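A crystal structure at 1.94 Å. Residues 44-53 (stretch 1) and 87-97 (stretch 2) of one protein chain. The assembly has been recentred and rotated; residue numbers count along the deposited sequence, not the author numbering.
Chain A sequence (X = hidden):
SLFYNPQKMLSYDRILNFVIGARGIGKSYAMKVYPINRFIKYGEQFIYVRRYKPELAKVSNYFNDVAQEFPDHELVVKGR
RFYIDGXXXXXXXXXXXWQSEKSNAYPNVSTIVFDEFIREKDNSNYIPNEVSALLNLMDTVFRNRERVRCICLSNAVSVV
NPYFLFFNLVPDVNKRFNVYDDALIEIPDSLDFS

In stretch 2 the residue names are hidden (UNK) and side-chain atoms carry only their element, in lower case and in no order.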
# COMPACT_ATOMS: atom_id res chain seq x y z
N GLU A 44 4.52 7.16 13.29
CA GLU A 44 4.44 5.88 12.59
C GLU A 44 5.02 6.02 11.20
O GLU A 44 4.68 6.94 10.45
CB GLU A 44 2.99 5.39 12.51
CG GLU A 44 2.33 5.15 13.85
CD GLU A 44 0.89 4.66 13.72
OE1 GLU A 44 0.44 4.39 12.58
OE2 GLU A 44 0.21 4.54 14.75
N GLN A 45 5.91 5.10 10.84
CA GLN A 45 6.56 5.13 9.54
C GLN A 45 5.82 4.24 8.55
O GLN A 45 4.94 3.47 8.94
CB GLN A 45 8.02 4.71 9.67
CG GLN A 45 8.85 5.70 10.48
CD GLN A 45 10.20 5.16 10.88
OE1 GLN A 45 10.30 4.04 11.40
NE2 GLN A 45 11.24 5.94 10.64
N PHE A 46 6.17 4.35 7.28
CA PHE A 46 5.46 3.61 6.24
C PHE A 46 6.39 3.15 5.13
O PHE A 46 7.46 3.73 4.92
CB PHE A 46 4.34 4.47 5.66
CG PHE A 46 4.82 5.65 4.86
CD1 PHE A 46 5.13 6.84 5.49
CD2 PHE A 46 4.95 5.57 3.48
CE1 PHE A 46 5.58 7.93 4.75
CE2 PHE A 46 5.40 6.65 2.75
CZ PHE A 46 5.71 7.84 3.38
N ILE A 47 5.97 2.09 4.44
CA ILE A 47 6.71 1.58 3.30
C ILE A 47 5.82 1.56 2.07
O ILE A 47 4.71 1.03 2.09
CB ILE A 47 7.26 0.16 3.57
CG1 ILE A 47 8.21 0.19 4.76
CG2 ILE A 47 7.98 -0.37 2.32
CD1 ILE A 47 8.84 -1.13 5.11
N TYR A 48 6.33 2.15 0.99
CA TYR A 48 5.67 2.15 -0.30
C TYR A 48 6.33 1.07 -1.16
O TYR A 48 7.52 1.16 -1.48
CB TYR A 48 5.77 3.53 -0.96
CG TYR A 48 5.09 3.66 -2.30
CD1 TYR A 48 3.72 3.52 -2.43
CD2 TYR A 48 5.83 3.97 -3.44
CE1 TYR A 48 3.10 3.66 -3.66
CE2 TYR A 48 5.22 4.11 -4.67
CZ TYR A 48 3.86 3.96 -4.78
OH TYR A 48 3.26 4.10 -6.01
N VAL A 49 5.57 0.04 -1.49
CA VAL A 49 6.09 -1.09 -2.24
C VAL A 49 5.57 -1.07 -3.67
O VAL A 49 4.39 -0.85 -3.92
CB VAL A 49 5.71 -2.43 -1.58
CG1 VAL A 49 6.26 -3.61 -2.38
CG2 VAL A 49 6.22 -2.48 -0.15
N ARG A 50 6.49 -1.29 -4.61
CA ARG A 50 6.15 -1.60 -5.99
C ARG A 50 6.90 -2.87 -6.35
O ARG A 50 7.91 -3.19 -5.73
CB ARG A 50 6.52 -0.44 -6.92
CG ARG A 50 5.81 0.87 -6.59
CD ARG A 50 4.30 0.77 -6.81
NE ARG A 50 3.98 0.55 -8.22
CZ ARG A 50 3.71 1.51 -9.10
NH1 ARG A 50 3.69 2.79 -8.73
NH2 ARG A 50 3.44 1.19 -10.36
N ARG A 51 6.39 -3.62 -7.33
CA ARG A 51 6.96 -4.92 -7.64
C ARG A 51 8.38 -4.81 -8.20
O ARG A 51 9.30 -5.48 -7.72
CB ARG A 51 6.07 -5.66 -8.64
CG ARG A 51 6.63 -7.00 -9.09
CD ARG A 51 5.59 -7.80 -9.86
NE ARG A 51 4.52 -8.25 -8.98
CZ ARG A 51 3.34 -7.65 -8.84
NH1 ARG A 51 3.04 -6.56 -9.53
NH2 ARG A 51 2.45 -8.15 -7.99
N TYR A 52 8.54 -3.97 -9.22
CA TYR A 52 9.81 -3.85 -9.92
C TYR A 52 10.38 -2.43 -9.85
O TYR A 52 9.65 -1.46 -9.67
CB TYR A 52 9.64 -4.27 -11.38
CG TYR A 52 9.28 -5.73 -11.55
CD1 TYR A 52 10.09 -6.73 -11.02
CD2 TYR A 52 8.15 -6.11 -12.26
CE1 TYR A 52 9.77 -8.06 -11.18
CE2 TYR A 52 7.82 -7.44 -12.42
CZ TYR A 52 8.63 -8.41 -11.88
OH TYR A 52 8.31 -9.74 -12.03
N LYS A 53 11.70 -2.34 -9.99
CA LYS A 53 12.42 -1.07 -9.89
C LYS A 53 11.93 0.05 -10.82
O LYS A 53 11.84 1.20 -10.40
CB LYS A 53 13.91 -1.31 -10.14
CG LYS A 53 14.58 -2.13 -9.06
CD LYS A 53 16.08 -2.23 -9.29
CE LYS A 53 16.83 -2.32 -7.98
NZ LYS A 53 18.30 -2.51 -8.16
N UNK A 87 12.98 14.29 9.20
CA UNK A 87 13.03 12.99 9.85
C UNK A 87 12.67 11.87 8.88
O UNK A 87 11.77 12.03 8.06
c UNK A 87 11.50 13.89 13.31
c UNK A 87 12.08 12.95 11.05
c UNK A 87 10.59 15.08 13.63
n UNK A 87 10.65 15.43 15.08
c UNK A 87 12.28 14.10 12.02
N UNK A 88 13.38 10.75 8.99
CA UNK A 88 13.06 9.58 8.17
C UNK A 88 11.66 9.08 8.51
O UNK A 88 11.41 8.69 9.64
c UNK A 88 14.10 8.48 8.38
c UNK A 88 13.89 7.54 6.05
c UNK A 88 15.05 6.23 7.83
c UNK A 88 13.93 7.21 7.54
N UNK A 89 10.77 9.10 7.52
CA UNK A 89 9.37 8.77 7.74
C UNK A 89 8.95 7.52 6.96
O UNK A 89 8.02 6.82 7.37
c UNK A 89 8.48 9.95 7.35
N UNK A 90 9.62 7.24 5.85
CA UNK A 90 9.26 6.09 5.06
C UNK A 90 10.29 5.64 4.04
O UNK A 90 11.32 6.30 3.86
N UNK A 91 9.99 4.52 3.39
CA UNK A 91 10.86 3.92 2.39
C UNK A 91 10.07 3.50 1.16
O UNK A 91 8.93 3.06 1.28
c UNK A 91 13.13 3.25 6.31
n UNK A 91 14.22 3.28 5.47
c UNK A 91 11.83 3.33 8.27
c UNK A 91 12.43 2.93 4.16
c UNK A 91 11.99 3.03 5.52
c UNK A 91 13.07 3.40 7.69
c UNK A 91 13.78 3.09 4.18
c UNK A 91 10.74 2.95 6.14
c UNK A 91 10.68 3.10 7.51
c UNK A 91 11.57 2.68 2.96
N UNK A 92 10.69 3.63 -0.00
CA UNK A 92 10.17 3.02 -1.23
C UNK A 92 10.99 1.77 -1.51
O UNK A 92 12.21 1.84 -1.62
c UNK A 92 10.25 4.00 -2.39
N UNK A 93 10.32 0.63 -1.62
CA UNK A 93 11.00 -0.66 -1.79
C UNK A 93 10.51 -1.41 -3.02
O UNK A 93 9.31 -1.67 -3.14
c UNK A 93 11.57 -0.92 0.64
c UNK A 93 11.55 -1.72 1.92
c UNK A 93 11.30 -2.97 -0.80
c UNK A 93 10.82 -1.54 -0.53
N UNK A 94 11.43 -1.77 -3.93
CA UNK A 94 11.04 -2.70 -4.98
C UNK A 94 11.00 -4.12 -4.42
O UNK A 94 12.02 -4.58 -3.91
c UNK A 94 12.14 -2.55 -6.04
c UNK A 94 13.08 -1.47 -5.52
c UNK A 94 12.85 -1.40 -4.05
N UNK A 95 9.85 -4.78 -4.49
CA UNK A 95 9.71 -6.11 -3.90
C UNK A 95 10.71 -7.09 -4.50
O UNK A 95 11.12 -8.05 -3.85
c UNK A 95 7.88 -7.88 -3.31
c UNK A 95 8.28 -6.62 -4.09
c UNK A 95 8.13 -7.75 -1.82
c UNK A 95 6.41 -8.20 -3.57
N UNK A 96 11.12 -6.83 -5.74
CA UNK A 96 12.08 -7.70 -6.43
C UNK A 96 13.44 -7.77 -5.72
O UNK A 96 14.15 -8.77 -5.86
c UNK A 96 12.28 -7.21 -7.87
o UNK A 96 12.77 -5.88 -7.90
N UNK A 97 13.80 -6.73 -4.98
CA UNK A 97 15.09 -6.68 -4.30
C UNK A 97 14.95 -6.52 -2.79
O UNK A 97 15.82 -5.93 -2.14
c UNK A 97 15.97 -5.52 -4.84
c UNK A 97 16.29 -5.74 -6.32
c UNK A 97 15.29 -4.16 -4.59
O HOH W 1 13.38 -5.06 -10.85

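Position 87 carries four carbons in a row ending in a nitrogen, and this chain leads away from stretch 1 without touching it; it is Lys-87. At position 88 four carbons fork at the second, and the carbon at the fork lies 4.3 Å from Gln-45 NE2; this is the pattern of leucine, Leu-88. Its backbone O accepts a hydrogen bond from Gln-45 NE2 (2.9 Å), whose side chain reaches across to the neighbouring strand. Position 89 has a single carbon, 4.4 Å from Phe-46 CE1 when measured from its CB, and is therefore Ala-89; Phe-46 N donates to Ala-89 O at 3.1 Å.

Position 90 has no side-chain atoms, and its CA lies over the face of the Phe-46 ring, 4.2 Å from the centroid in a CH-pi contact: Gly-90. An ideal CB here would sit 2.8 Å from Phe-46 O, a clash. Position 91 shows one carbon followed by fused five- and six-membered rings holding eight carbons and one nitrogen. A carbon of the six-membered ring meets Gln-45 OE1 edge-on at 3.6 Å, and another packs 4.0 Å from Ile-47 CG1. Only tryptophan provides such a ring system, so this is Trp-91; the two atoms are CH2 and CE3. A lone carbon at position 92, on the same side of the sheet as Tyr-48, identifies Ala-92.

Position 93 has four carbons, forked at the first, with one arm two carbons long, and the end of that arm packs 3.8 Å from Ile-47 CG2: Ile-93. At position 94 three carbons close a ring onto the backbone N, and the middle one lies 3.9 Å from Lys-53 CG, giving Pro-94. Position 95 again has four carbons forked at the second, and its CB is 4.0 Å from Val-49 CG1; it is Leu-95. Position 96 has one carbon and one oxygen, the CB approaching Tyr-52 CD1 at 3.9 Å, and is Ser-96. A water lies 3.1 Å from Ser-96 OG and is weakly bonded by Lys-53 N at 3.3 Å. Position 97 bears one carbon carrying two more, one of them 3.8 Å from Lys-53 CE, and is Val-97.

The contact is a parallel pairing of strands. Phe-46, Tyr-48 and Arg-50 turn both N and O to stretch 2, each bonding the residues that flank its partner: Tyr-48 N to Trp-91 O (2.8 Å), Ile-93 N to Tyr-48 O (2.9 Å), and Leu-95 N to Arg-50 O (2.8 Å). Pro-94 lacks an amide hydrogen, yet the ladder is unbroken because its N falls between the bonding positions. Ile-47, Val-49, Trp-91 and Ile-93 share one face, where apolar packing reinforces the backbone bonds.

Stretch 2 87-97: KLAGWAIPLSV
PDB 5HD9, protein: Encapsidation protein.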